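Local structure of glycinin A3B4 subunit (Glycine max, 2D5F) at residues Ala43-Ser48 and Leu146-Asn151; Leu59-Pro64 and Pro160-Leu165; Val71-Gly76 and Pro140-Ser145; Phe80-Cys85 and Ser110-Arg115; Asp121-Pro126 and Lys330-Ile335. The protein serves as a hexameric 11S seed storage globulin of soybean, probably holding nitrogen and carbon in reserve for the germinating seedling. One frame throughout, in Å; residues are numbered along the deposited sequence.

Contact 1: Ala43-Ser48 and Leu146-Asn151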
# COMPACT_ATOMS: atom_id res chain seq x y z
N ALA B 43 -29.19 -0.44 -4.70
CA ALA B 43 -27.98 -1.26 -4.75
C ALA B 43 -26.92 -0.71 -5.70
O ALA B 43 -25.74 -1.03 -5.57
CB ALA B 43 -28.34 -2.68 -5.13
N GLY B 44 -27.34 0.12 -6.64
CA GLY B 44 -26.41 0.71 -7.59
C GLY B 44 -25.86 -0.32 -8.57
O GLY B 44 -24.67 -0.29 -8.91
N VAL B 45 -26.73 -1.21 -9.03
CA VAL B 45 -26.33 -2.26 -9.97
C VAL B 45 -27.55 -2.70 -10.77
O VAL B 45 -28.67 -2.25 -10.53
CB VAL B 45 -25.83 -3.53 -9.24
CG1 VAL B 45 -24.71 -3.20 -8.25
CG2 VAL B 45 -27.01 -4.19 -8.50
N THR B 46 -27.31 -3.58 -11.73
CA THR B 46 -28.39 -4.19 -12.49
C THR B 46 -27.88 -5.58 -12.85
O THR B 46 -26.70 -5.88 -12.63
CB THR B 46 -28.80 -3.40 -13.76
OG1 THR B 46 -30.07 -3.89 -14.21
CG2 THR B 46 -27.80 -3.55 -14.88
N VAL B 47 -28.75 -6.43 -13.37
CA VAL B 47 -28.36 -7.79 -13.69
C VAL B 47 -28.78 -8.20 -15.10
O VAL B 47 -29.80 -7.74 -15.62
CB VAL B 47 -28.98 -8.79 -12.67
CG1 VAL B 47 -28.52 -10.21 -12.98
CG2 VAL B 47 -28.58 -8.39 -11.25
N SER B 48 -27.98 -9.06 -15.70
CA SER B 48 -28.23 -9.55 -17.05
C SER B 48 -28.01 -11.06 -17.11
O SER B 48 -26.97 -11.56 -16.68
CB SER B 48 -27.29 -8.84 -18.02
OG SER B 48 -27.33 -9.43 -19.30
N LEU B 146 -23.68 -9.68 -12.81
CA LEU B 146 -23.95 -8.55 -11.94
C LEU B 146 -23.20 -7.39 -12.61
O LEU B 146 -21.97 -7.41 -12.70
CB LEU B 146 -23.38 -8.80 -10.54
CG LEU B 146 -23.71 -7.79 -9.42
CD1 LEU B 146 -23.02 -6.44 -9.67
CD2 LEU B 146 -25.22 -7.61 -9.33
N LEU B 147 -23.96 -6.41 -13.10
CA LEU B 147 -23.38 -5.23 -13.74
C LEU B 147 -23.22 -4.14 -12.67
O LEU B 147 -24.18 -3.47 -12.31
CB LEU B 147 -24.29 -4.72 -14.88
CG LEU B 147 -24.31 -5.46 -16.24
CD1 LEU B 147 -24.67 -6.91 -16.06
CD2 LEU B 147 -25.32 -4.78 -17.16
N ASP B 148 -22.01 -3.99 -12.17
CA ASP B 148 -21.73 -3.01 -11.12
C ASP B 148 -21.65 -1.58 -11.67
O ASP B 148 -20.59 -0.96 -11.65
CB ASP B 148 -20.42 -3.41 -10.42
CG ASP B 148 -20.15 -2.59 -9.16
OD1 ASP B 148 -21.11 -2.07 -8.55
OD2 ASP B 148 -18.97 -2.48 -8.78
N THR B 149 -22.78 -1.07 -12.13
CA THR B 149 -22.88 0.27 -12.70
C THR B 149 -22.45 1.41 -11.77
O THR B 149 -21.94 2.42 -12.23
CB THR B 149 -24.31 0.59 -13.18
OG1 THR B 149 -25.24 0.27 -12.13
CG2 THR B 149 -24.67 -0.21 -14.43
N SER B 150 -22.68 1.25 -10.47
CA SER B 150 -22.33 2.30 -9.52
C SER B 150 -20.86 2.27 -9.10
O SER B 150 -20.42 3.11 -8.32
CB SER B 150 -23.21 2.21 -8.27
OG SER B 150 -22.93 1.04 -7.51
N ASN B 151 -20.10 1.31 -9.62
CA ASN B 151 -18.69 1.21 -9.27
C ASN B 151 -17.96 2.54 -9.48
O ASN B 151 -18.19 3.24 -10.46
CB ASN B 151 -18.01 0.11 -10.09
CG ASN B 151 -16.53 -0.06 -9.74
OD1 ASN B 151 -15.66 0.59 -10.32
ND2 ASN B 151 -16.26 -0.91 -8.77

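Contact 2: Leu59-Pro64 and Pro160-Leu165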
# COMPACT_ATOMS: atom_id res chain seq x y z
N LEU B 59 -20.48 -12.01 -29.31
CA LEU B 59 -19.56 -11.09 -29.96
C LEU B 59 -18.84 -10.16 -28.98
O LEU B 59 -19.42 -9.70 -27.99
CB LEU B 59 -20.28 -10.27 -31.03
CG LEU B 59 -21.00 -11.11 -32.10
CD1 LEU B 59 -21.59 -10.20 -33.16
CD2 LEU B 59 -20.02 -12.10 -32.72
N PRO B 60 -17.56 -9.87 -29.25
CA PRO B 60 -16.75 -9.00 -28.38
C PRO B 60 -17.36 -7.65 -28.03
O PRO B 60 -17.86 -6.92 -28.89
CB PRO B 60 -15.43 -8.87 -29.15
CG PRO B 60 -15.84 -9.07 -30.58
CD PRO B 60 -16.84 -10.20 -30.49
N SER B 61 -17.31 -7.32 -26.74
CA SER B 61 -17.84 -6.06 -26.24
C SER B 61 -17.16 -5.68 -24.93
O SER B 61 -16.45 -6.49 -24.33
CB SER B 61 -19.34 -6.17 -26.00
OG SER B 61 -19.61 -6.99 -24.87
N TYR B 62 -17.38 -4.44 -24.49
CA TYR B 62 -16.83 -3.95 -23.23
C TYR B 62 -17.79 -2.93 -22.62
O TYR B 62 -18.60 -2.32 -23.32
CB TYR B 62 -15.45 -3.32 -23.43
CG TYR B 62 -15.42 -2.11 -24.34
CD1 TYR B 62 -15.30 -2.26 -25.72
CD2 TYR B 62 -15.50 -0.82 -23.82
CE1 TYR B 62 -15.26 -1.15 -26.57
CE2 TYR B 62 -15.47 0.30 -24.65
CZ TYR B 62 -15.35 0.12 -26.03
OH TYR B 62 -15.32 1.22 -26.86
N SER B 63 -17.72 -2.78 -21.30
CA SER B 63 -18.56 -1.84 -20.56
C SER B 63 -17.67 -1.06 -19.59
O SER B 63 -16.64 -1.57 -19.14
CB SER B 63 -19.66 -2.58 -19.80
OG SER B 63 -20.56 -3.22 -20.70
N PRO B 64 -18.07 0.17 -19.24
CA PRO B 64 -17.31 1.04 -18.32
C PRO B 64 -17.43 0.75 -16.82
O PRO B 64 -17.32 1.67 -16.01
CB PRO B 64 -17.81 2.43 -18.69
CG PRO B 64 -19.26 2.17 -18.96
CD PRO B 64 -19.24 0.88 -19.78
N PRO B 160 -26.51 1.45 -17.58
CA PRO B 160 -25.68 0.33 -18.03
C PRO B 160 -25.37 0.63 -19.49
O PRO B 160 -26.19 1.24 -20.19
CB PRO B 160 -26.60 -0.88 -17.84
CG PRO B 160 -27.97 -0.30 -17.99
CD PRO B 160 -27.86 1.00 -17.23
N ARG B 161 -24.19 0.24 -19.96
CA ARG B 161 -23.81 0.49 -21.34
C ARG B 161 -22.98 -0.66 -21.86
O ARG B 161 -22.13 -1.18 -21.14
CB ARG B 161 -22.94 1.76 -21.46
CG ARG B 161 -23.60 3.09 -21.16
CD ARG B 161 -22.57 4.19 -21.40
NE ARG B 161 -23.15 5.53 -21.44
CZ ARG B 161 -23.62 6.18 -20.38
NH1 ARG B 161 -24.13 7.40 -20.53
NH2 ARG B 161 -23.59 5.62 -19.18
N VAL B 162 -23.20 -1.04 -23.12
CA VAL B 162 -22.44 -2.12 -23.74
C VAL B 162 -21.90 -1.62 -25.08
O VAL B 162 -22.66 -1.29 -25.99
CB VAL B 162 -23.30 -3.38 -23.99
CG1 VAL B 162 -22.41 -4.52 -24.51
CG2 VAL B 162 -23.99 -3.80 -22.71
N PHE B 163 -20.57 -1.56 -25.19
CA PHE B 163 -19.93 -1.12 -26.42
C PHE B 163 -19.53 -2.35 -27.23
O PHE B 163 -18.59 -3.05 -26.87
CB PHE B 163 -18.69 -0.28 -26.12
CG PHE B 163 -18.98 1.04 -25.45
CD1 PHE B 163 -19.40 1.09 -24.12
CD2 PHE B 163 -18.85 2.24 -26.15
CE1 PHE B 163 -19.69 2.31 -23.50
CE2 PHE B 163 -19.13 3.46 -25.55
CZ PHE B 163 -19.55 3.50 -24.22
N TYR B 164 -20.25 -2.63 -28.32
CA TYR B 164 -19.90 -3.78 -29.14
C TYR B 164 -18.85 -3.43 -30.17
O TYR B 164 -18.92 -2.38 -30.81
CB TYR B 164 -21.14 -4.38 -29.84
CG TYR B 164 -21.91 -5.34 -28.97
CD1 TYR B 164 -23.02 -4.92 -28.23
CD2 TYR B 164 -21.48 -6.67 -28.82
CE1 TYR B 164 -23.68 -5.80 -27.37
CE2 TYR B 164 -22.13 -7.54 -27.97
CZ TYR B 164 -23.23 -7.11 -27.24
OH TYR B 164 -23.85 -7.98 -26.38
N LEU B 165 -17.86 -4.30 -30.31
CA LEU B 165 -16.79 -4.10 -31.28
C LEU B 165 -17.19 -4.72 -32.62
O LEU B 165 -16.58 -4.44 -33.65
CB LEU B 165 -15.50 -4.74 -30.77
CG LEU B 165 -14.76 -3.96 -29.68
CD1 LEU B 165 -13.80 -4.86 -28.95
CD2 LEU B 165 -14.04 -2.79 -30.30

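Contact 3: Val71-Gly76 and Pro140-Ser145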
# COMPACT_ATOMS: atom_id res chain seq x y z
N VAL B 71 -21.60 -18.69 -13.86
CA VAL B 71 -22.09 -19.61 -14.88
C VAL B 71 -22.93 -20.64 -14.16
O VAL B 71 -22.40 -21.40 -13.35
CB VAL B 71 -20.92 -20.34 -15.58
CG1 VAL B 71 -21.47 -21.25 -16.66
CG2 VAL B 71 -19.96 -19.33 -16.17
N VAL B 72 -24.23 -20.66 -14.43
CA VAL B 72 -25.10 -21.61 -13.77
C VAL B 72 -25.41 -22.86 -14.60
O VAL B 72 -26.05 -23.78 -14.11
CB VAL B 72 -26.44 -20.94 -13.34
CG1 VAL B 72 -26.15 -19.74 -12.43
CG2 VAL B 72 -27.24 -20.52 -14.56
N GLN B 73 -24.94 -22.90 -15.84
CA GLN B 73 -25.18 -24.07 -16.69
C GLN B 73 -24.27 -24.13 -17.91
O GLN B 73 -24.05 -23.12 -18.58
CB GLN B 73 -26.64 -24.09 -17.18
CG GLN B 73 -27.02 -25.39 -17.89
CD GLN B 73 -28.40 -25.35 -18.53
OE1 GLN B 73 -28.54 -25.08 -19.73
NE2 GLN B 73 -29.43 -25.60 -17.73
N GLY B 74 -23.75 -25.32 -18.19
CA GLY B 74 -22.90 -25.49 -19.35
C GLY B 74 -21.42 -25.24 -19.17
O GLY B 74 -20.92 -25.11 -18.04
N LYS B 75 -20.71 -25.18 -20.29
CA LYS B 75 -19.28 -24.94 -20.28
C LYS B 75 -18.85 -24.22 -21.55
O LYS B 75 -19.44 -24.39 -22.61
CB LYS B 75 -18.53 -26.27 -20.15
CG LYS B 75 -18.60 -27.16 -21.37
CD LYS B 75 -17.86 -28.47 -21.10
CE LYS B 75 -17.63 -29.27 -22.38
NZ LYS B 75 -16.59 -28.66 -23.26
N GLY B 76 -17.81 -23.40 -21.42
CA GLY B 76 -17.34 -22.67 -22.57
C GLY B 76 -15.98 -22.04 -22.34
O GLY B 76 -15.23 -22.43 -21.44
N PRO B 140 -26.94 -25.57 -23.57
CA PRO B 140 -26.69 -24.13 -23.62
C PRO B 140 -25.99 -23.61 -22.37
O PRO B 140 -26.13 -24.17 -21.29
CB PRO B 140 -28.09 -23.55 -23.79
CG PRO B 140 -28.94 -24.53 -23.04
CD PRO B 140 -28.38 -25.86 -23.48
N VAL B 141 -25.20 -22.55 -22.55
CA VAL B 141 -24.52 -21.95 -21.42
C VAL B 141 -25.44 -20.87 -20.87
O VAL B 141 -25.93 -20.03 -21.63
CB VAL B 141 -23.18 -21.30 -21.82
CG1 VAL B 141 -22.69 -20.37 -20.71
CG2 VAL B 141 -22.14 -22.38 -22.11
N VAL B 142 -25.69 -20.92 -19.57
CA VAL B 142 -26.52 -19.92 -18.92
C VAL B 142 -25.67 -19.22 -17.86
O VAL B 142 -25.12 -19.87 -16.96
CB VAL B 142 -27.76 -20.55 -18.27
CG1 VAL B 142 -28.59 -19.48 -17.58
CG2 VAL B 142 -28.60 -21.27 -19.34
N ALA B 143 -25.56 -17.90 -17.96
CA ALA B 143 -24.77 -17.13 -17.01
C ALA B 143 -25.54 -15.91 -16.50
O ALA B 143 -26.32 -15.31 -17.24
CB ALA B 143 -23.47 -16.69 -17.66
N ILE B 144 -25.31 -15.57 -15.24
CA ILE B 144 -25.97 -14.41 -14.63
C ILE B 144 -24.90 -13.38 -14.29
O ILE B 144 -24.01 -13.64 -13.48
CB ILE B 144 -26.76 -14.80 -13.35
CG1 ILE B 144 -28.09 -15.46 -13.72
CG2 ILE B 144 -27.05 -13.55 -12.53
CD1 ILE B 144 -27.95 -16.80 -14.40
N SER B 145 -25.02 -12.21 -14.90
CA SER B 145 -24.04 -11.16 -14.68
C SER B 145 -24.49 -10.00 -13.81
O SER B 145 -25.55 -9.41 -14.04
CB SER B 145 -23.57 -10.61 -16.03
OG SER B 145 -22.67 -9.54 -15.84

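Contact 4: Phe80-Cys85 and Ser110-Arg115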
# COMPACT_ATOMS: atom_id res chain seq x y z
N PHE B 80 -10.25 -12.39 -23.36
CA PHE B 80 -10.21 -10.95 -23.19
C PHE B 80 -9.16 -10.35 -24.10
O PHE B 80 -8.29 -11.05 -24.61
CB PHE B 80 -9.84 -10.57 -21.75
CG PHE B 80 -10.76 -11.12 -20.71
CD1 PHE B 80 -10.61 -12.43 -20.26
CD2 PHE B 80 -11.73 -10.32 -20.13
CE1 PHE B 80 -11.42 -12.92 -19.25
CE2 PHE B 80 -12.54 -10.80 -19.12
CZ PHE B 80 -12.39 -12.10 -18.67
N ALA B 81 -9.24 -9.04 -24.30
CA ALA B 81 -8.27 -8.32 -25.11
C ALA B 81 -7.61 -7.27 -24.21
O ALA B 81 -8.07 -6.14 -24.13
CB ALA B 81 -8.95 -7.64 -26.31
N PHE B 82 -6.54 -7.66 -23.52
CA PHE B 82 -5.82 -6.73 -22.65
C PHE B 82 -4.94 -5.86 -23.53
O PHE B 82 -4.13 -6.36 -24.31
CB PHE B 82 -4.98 -7.50 -21.62
CG PHE B 82 -5.79 -8.03 -20.47
CD1 PHE B 82 -6.58 -9.16 -20.63
CD2 PHE B 82 -5.79 -7.37 -19.25
CE1 PHE B 82 -7.37 -9.63 -19.57
CE2 PHE B 82 -6.58 -7.84 -18.18
CZ PHE B 82 -7.37 -8.97 -18.35
N PRO B 83 -5.09 -4.54 -23.42
CA PRO B 83 -4.32 -3.59 -24.23
C PRO B 83 -2.81 -3.68 -24.12
O PRO B 83 -2.25 -3.67 -23.03
CB PRO B 83 -4.86 -2.23 -23.77
CG PRO B 83 -5.13 -2.48 -22.29
CD PRO B 83 -5.81 -3.84 -22.33
N GLY B 84 -2.15 -3.78 -25.27
CA GLY B 84 -0.70 -3.82 -25.30
C GLY B 84 -0.03 -5.11 -24.88
O GLY B 84 1.20 -5.22 -24.94
N CYS B 85 -0.81 -6.10 -24.47
CA CYS B 85 -0.24 -7.38 -24.05
C CYS B 85 0.12 -8.29 -25.22
O CYS B 85 -0.56 -8.28 -26.25
CB CYS B 85 -1.20 -8.08 -23.12
SG CYS B 85 -1.33 -7.27 -21.50
N SER B 110 -2.31 -16.09 -33.96
CA SER B 110 -1.85 -15.85 -32.61
C SER B 110 -2.90 -14.96 -31.96
O SER B 110 -3.54 -14.16 -32.63
CB SER B 110 -0.47 -15.18 -32.59
OG SER B 110 -0.50 -13.88 -33.15
N HIS B 111 -3.09 -15.15 -30.66
CA HIS B 111 -4.06 -14.36 -29.91
C HIS B 111 -3.72 -14.48 -28.43
O HIS B 111 -2.71 -15.09 -28.07
CB HIS B 111 -5.49 -14.85 -30.20
CG HIS B 111 -5.69 -16.32 -29.98
ND1 HIS B 111 -5.74 -16.89 -28.72
CD2 HIS B 111 -5.91 -17.33 -30.85
CE1 HIS B 111 -5.98 -18.19 -28.84
NE2 HIS B 111 -6.09 -18.48 -30.12
N GLN B 112 -4.53 -13.88 -27.57
CA GLN B 112 -4.26 -13.96 -26.14
C GLN B 112 -4.84 -15.21 -25.52
O GLN B 112 -5.61 -15.94 -26.15
CB GLN B 112 -4.75 -12.68 -25.43
CG GLN B 112 -3.90 -11.46 -25.77
CD GLN B 112 -4.34 -10.17 -25.09
OE1 GLN B 112 -3.86 -9.09 -25.44
NE2 GLN B 112 -5.24 -10.27 -24.12
N LYS B 113 -4.46 -15.47 -24.27
CA LYS B 113 -4.90 -16.65 -23.54
C LYS B 113 -6.39 -16.93 -23.59
O LYS B 113 -7.22 -16.02 -23.48
CB LYS B 113 -4.45 -16.54 -22.08
CG LYS B 113 -4.81 -17.75 -21.23
CD LYS B 113 -4.34 -17.58 -19.79
CE LYS B 113 -4.66 -18.81 -18.96
NZ LYS B 113 -4.01 -18.75 -17.62
N ILE B 114 -6.74 -18.20 -23.75
CA ILE B 114 -8.13 -18.63 -23.77
C ILE B 114 -8.39 -19.25 -22.42
O ILE B 114 -7.67 -20.15 -21.99
CB ILE B 114 -8.40 -19.69 -24.87
CG1 ILE B 114 -8.12 -19.09 -26.25
CG2 ILE B 114 -9.84 -20.19 -24.78
CD1 ILE B 114 -8.91 -17.82 -26.54
N ARG B 115 -9.42 -18.76 -21.73
CA ARG B 115 -9.75 -19.29 -20.42
C ARG B 115 -11.03 -20.10 -20.50
O ARG B 115 -12.02 -19.67 -21.09
CB ARG B 115 -9.91 -18.14 -19.41
CG ARG B 115 -8.69 -17.23 -19.28
CD ARG B 115 -9.06 -15.79 -19.64
NE ARG B 115 -7.92 -14.87 -19.62
CZ ARG B 115 -7.36 -14.37 -18.52
NH1 ARG B 115 -6.34 -13.54 -18.62
NH2 ARG B 115 -7.83 -14.70 -17.33

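Contact 5: Asp121-Pro126 and Lys330-Ile335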
# COMPACT_ATOMS: atom_id res chain seq x y z
N ASP B 121 -18.64 -21.68 -11.83
CA ASP B 121 -17.53 -20.73 -11.92
C ASP B 121 -18.02 -19.29 -11.97
O ASP B 121 -19.09 -18.99 -12.48
CB ASP B 121 -16.70 -20.96 -13.19
CG ASP B 121 -15.77 -22.16 -13.09
OD1 ASP B 121 -15.14 -22.48 -14.11
OD2 ASP B 121 -15.67 -22.77 -12.00
N VAL B 122 -17.20 -18.40 -11.42
CA VAL B 122 -17.48 -16.98 -11.43
C VAL B 122 -16.44 -16.38 -12.36
O VAL B 122 -15.27 -16.78 -12.33
CB VAL B 122 -17.32 -16.35 -10.03
CG1 VAL B 122 -17.29 -14.82 -10.14
CG2 VAL B 122 -18.47 -16.79 -9.14
N LEU B 123 -16.87 -15.45 -13.20
CA LEU B 123 -15.97 -14.78 -14.14
C LEU B 123 -16.04 -13.30 -13.80
O LEU B 123 -17.08 -12.80 -13.36
CB LEU B 123 -16.44 -14.99 -15.59
CG LEU B 123 -16.87 -16.39 -16.05
CD1 LEU B 123 -17.39 -16.32 -17.48
CD2 LEU B 123 -15.70 -17.35 -15.96
N VAL B 124 -14.94 -12.59 -14.01
CA VAL B 124 -14.91 -11.16 -13.74
C VAL B 124 -14.46 -10.41 -14.98
O VAL B 124 -13.43 -10.74 -15.56
CB VAL B 124 -13.92 -10.84 -12.59
CG1 VAL B 124 -13.91 -9.35 -12.30
CG2 VAL B 124 -14.30 -11.62 -11.34
N ILE B 125 -15.24 -9.42 -15.41
CA ILE B 125 -14.89 -8.62 -16.58
C ILE B 125 -14.40 -7.24 -16.12
O ILE B 125 -15.14 -6.50 -15.49
CB ILE B 125 -16.09 -8.37 -17.51
CG1 ILE B 125 -16.86 -9.67 -17.78
CG2 ILE B 125 -15.60 -7.74 -18.81
CD1 ILE B 125 -16.03 -10.77 -18.41
N PRO B 126 -13.14 -6.89 -16.43
CA PRO B 126 -12.61 -5.58 -16.03
C PRO B 126 -13.25 -4.45 -16.82
O PRO B 126 -13.66 -4.64 -17.97
CB PRO B 126 -11.11 -5.69 -16.33
CG PRO B 126 -10.84 -7.16 -16.27
CD PRO B 126 -12.06 -7.75 -16.95
N LYS B 330 -5.72 -13.17 -13.26
CA LYS B 330 -6.65 -14.28 -13.04
C LYS B 330 -8.04 -13.69 -12.95
O LYS B 330 -8.31 -12.85 -12.10
CB LYS B 330 -6.34 -15.01 -11.73
CG LYS B 330 -7.14 -16.29 -11.52
CD LYS B 330 -6.90 -16.84 -10.12
CE LYS B 330 -7.00 -18.37 -10.07
NZ LYS B 330 -8.36 -18.89 -10.35
N LEU B 331 -8.94 -14.13 -13.83
CA LEU B 331 -10.28 -13.57 -13.85
C LEU B 331 -11.43 -14.56 -13.75
O LEU B 331 -12.54 -14.28 -14.22
CB LEU B 331 -10.44 -12.70 -15.09
CG LEU B 331 -9.64 -11.40 -15.06
CD1 LEU B 331 -9.74 -10.70 -16.41
CD2 LEU B 331 -10.17 -10.50 -13.96
N HIS B 332 -11.17 -15.70 -13.14
CA HIS B 332 -12.21 -16.70 -12.97
C HIS B 332 -11.84 -17.64 -11.84
O HIS B 332 -10.67 -17.93 -11.61
CB HIS B 332 -12.45 -17.44 -14.30
CG HIS B 332 -11.98 -18.86 -14.30
ND1 HIS B 332 -12.85 -19.92 -14.42
CD2 HIS B 332 -10.74 -19.39 -14.18
CE1 HIS B 332 -12.17 -21.05 -14.38
NE2 HIS B 332 -10.89 -20.76 -14.23
N GLU B 333 -12.86 -18.10 -11.12
CA GLU B 333 -12.67 -18.98 -9.99
C GLU B 333 -13.96 -19.77 -9.76
O GLU B 333 -15.05 -19.23 -9.92
CB GLU B 333 -12.38 -18.14 -8.74
CG GLU B 333 -11.84 -18.92 -7.56
CD GLU B 333 -10.41 -19.38 -7.78
OE1 GLU B 333 -9.58 -18.53 -8.18
OE2 GLU B 333 -10.11 -20.57 -7.55
N ASN B 334 -13.84 -21.04 -9.39
CA ASN B 334 -15.04 -21.81 -9.11
C ASN B 334 -15.52 -21.34 -7.75
O ASN B 334 -14.71 -21.10 -6.86
CB ASN B 334 -14.76 -23.31 -9.02
CG ASN B 334 -16.00 -24.09 -8.66
OD1 ASN B 334 -16.83 -24.39 -9.53
ND2 ASN B 334 -16.16 -24.41 -7.38
N ILE B 335 -16.83 -21.21 -7.58
CA ILE B 335 -17.36 -20.78 -6.28
C ILE B 335 -18.36 -21.78 -5.70
O ILE B 335 -18.52 -21.85 -4.49
CB ILE B 335 -18.07 -19.40 -6.38
CG1 ILE B 335 -18.38 -18.87 -4.97
CG2 ILE B 335 -19.37 -19.53 -7.16
CD1 ILE B 335 -19.06 -17.51 -4.95

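Contact 1: Ala43-Ser48 and Leu146-Asn151
The peptide carbonyl of Leu147 is met on opposite faces of its plane: Thr46 N comes to one, at 3.2 Å from Leu147 O, and Thr149 N, two residues on, to the other. The return bond is shorter, with Leu147 N 2.8 Å from Thr46 O. The Gly44 carbonyl is another flat group with two donors. Ser150 OG lies 2.6 Å from Gly44 O and 15° out of the carbonyl plane. Ser150 N also bonds to Gly44 O, at 3.0 Å and tilted further from the plane. With OG between its backbone N and carbonyl carbon (chi1 68°), the hydroxyl of Ser150 reaches the same oxygen as its N-H. Gly44 follows helix 38-43 with positive phi, and a CB on it would clash with Ser150 OG. On one face of the strand pair, Leu146 CD2 reaches Val47 CG2 at 3.9 Å. Leu146 CD1 also reaches Val45 CG1, just before the strand. On the other face, Thr46 and Leu147 lie side by side, with Thr46 CG2 3.6 Å from Leu147 CD2. Strand 141-147 then gives way to an inverse gamma turn at Asp148 and a type I turn to Asn151; with strand 46-52 it forms an antiparallel pair of the first cupin barrel.

Contact 2: Leu59-Pro64 and Pro160-Leu165
Tyr62 and Phe163 form an antiparallel hydrogen-bonded pair of a cupin sheet, where short strand 163-164 lies along strand 56-62. Phe163 N is 2.8 Å from Tyr62 O, and Tyr62 N is 3.0 Å from Phe163 O. The ring planes lie within 13° of parallel but are displaced, with little of one ring over the other. Tyr62 CG lies between its backbone N and carbonyl carbon (chi1 61°), which swings the ring over Phe163 CB. Phe163 CB covers one face of the Tyr62 ring, a CH-pi contact 3.5 Å from the centroid. Leu165 CG comes to the edge of the same ring, 4.2 Å from Tyr62 CE1. Tyr62 OH bonds to Asn427 O, and its ring stacks on Trp384, both of the second subunit. An alanine in place of Tyr62 would probably leave Phe163 CB and Leu165 facing a gap and the Asn427 carbonyl without this donor. Beyond the strand, Ser63 OG donates to Arg161 O at 2.6 Å, in the carbonyl plane.

Contact 3: Val71-Gly76 and Pro140-Ser145
The backbone of Val72, with phi -98° and psi -5°, departs from the extended form and sets both Val72 N and Gln73 N toward Val142 O. Val72 N lies 2.8 Å from Val142 O; the bond from Gln73 N to Val142 O is weak, at 3.2 Å. In return Val142 N bonds to Gln73 O at 2.9 Å, and Val141 CA adds a CA-H...O contact to that oxygen. Val72 CG2 stands between the backbone N and the carbonyl carbon (chi1 -57°), and meets Val142 CG1 at 3.5 Å, a tight fit. Ile144 CD1 closes on the same methyl at 3.8 Å from Val72 CG2. Gln73 CB packs on Val142 CB; with CG anti to the backbone N, the extended chain then runs past Pro140. Gly74 then turns the chain into strand 75-80. A CB on it would clash with Pro140 O and jam against the preceding carbonyl. Past this point Val141 CG2 rests 3.4 Å from Lys75 O. Val71 pairs with Ala143, whose side chain is about 4 Å from a bound carbonate ion. Val72 and Gln73 facing Val142 make a classic beta bulge in the first cupin barrel, next to Ala143 of the carbonate pocket.

Contact 4: Phe80-Cys85 and Ser110-Arg115
Ala81 and Gln112 come closest in the backbone, yet their CA atoms stay 7.0 Å apart, and the chain from Phe82 to Cys85 makes a type II turn with Gly84 at positive phi. Side chains therefore bridge the gap. Gln112 does most of it. Its chain runs straight beyond CG and puts the amide among the backbone polar atoms of Phe80, Phe82 and Cys85. Gln112 CD lies 3.7 Å from Phe82 N and 3.9 Å from Phe82 O. The same amide comes in at the edge of the Phe82 ring, its plane 34° from that of the ring. Arg115 meets the other ring. Its chain bends at chi2 (120°), which brings CD in plane to the edge of the Phe80 ring, with Arg115 CD 3.7 Å from Phe80 CE1. Phe80 CD1 then lies over one face of the guanidinium, 3.7 Å from Arg115 NE. Ring and guanidinium stand nearly upright to each other, at 78°. The far end of Arg115 is held by NH2 bonding to Met329 O. Cys85 is disulfide-bonded to Cys327, which ties this loop to the later part of the chain. The loop follows strand 75-80, and strand 107-118 runs antiparallel to that strand. Helix 455-461 of the second subunit closes in, with Ala461 packing on Gln112 and Asp457 bonding to Gly84 N.

Contact 5: Asp121-Pro126 and Lys330-Ile335
Val122 N donates to Glu333 O at 2.7 Å, a nearly straight bond at 168°. Glu333 N answers to Val122 O at 3.0 Å. Val124 N adds a third bond, to Leu331 O, at 2.9 Å. Asp121 CG is anti to its carbonyl carbon (chi1 -77°), which carries the carboxylate across to His332 and Asn334. Asp121 OD1 accepts from Asn118 N and lies at the edge of the His332 ring, in its plane, 3.3 Å from His332 CE1. Asp121 OD2 rests 3.1 Å from Asn334 CA. The carboxylate stands at 80° to the imidazole. An alanine in place of Asp121 would probably leave Asn118 N without its acceptor and the His332 ring freer to turn. Outward, Val122 CG2 touches Ile335 CG2 tightly, at 3.5 Å. Pro126 CG and Leu331 CD1 meet tip to tip, 3.7 Å apart. Glu333 also binds Lys330 NZ and Arg340 in salt bridges. Antiparallel strand 332-334, some 200 residues on, joins the sheet of the first cupin barrel as an outermost strand.

How the contacts relate
Contacts 1, 3 and 5 lie on one antiparallel sheet. Contacts 1 and 3 share strand 141-147, and contact 3 joins contact 5 through a probable hydrogen bond, Val71 N to Asp121 O. Contacts 2 and 4 reach the second sheet and face the second subunit. All but contact 3 are well buried; contact 3 is only partly buried and also holds Ala143 of the carbonate pocket. Backbone bonds carry contacts 1, 2, 3 and 5, with aliphatic groups in contacts 1 and 3, aromatic rings in contact 2 and a carboxylate against an imidazole in contact 5. Contact 4 depends on an amide and a guanidinium. It touches contact 5 where Phe80 and Phe82 pack on Leu331 and Ile125.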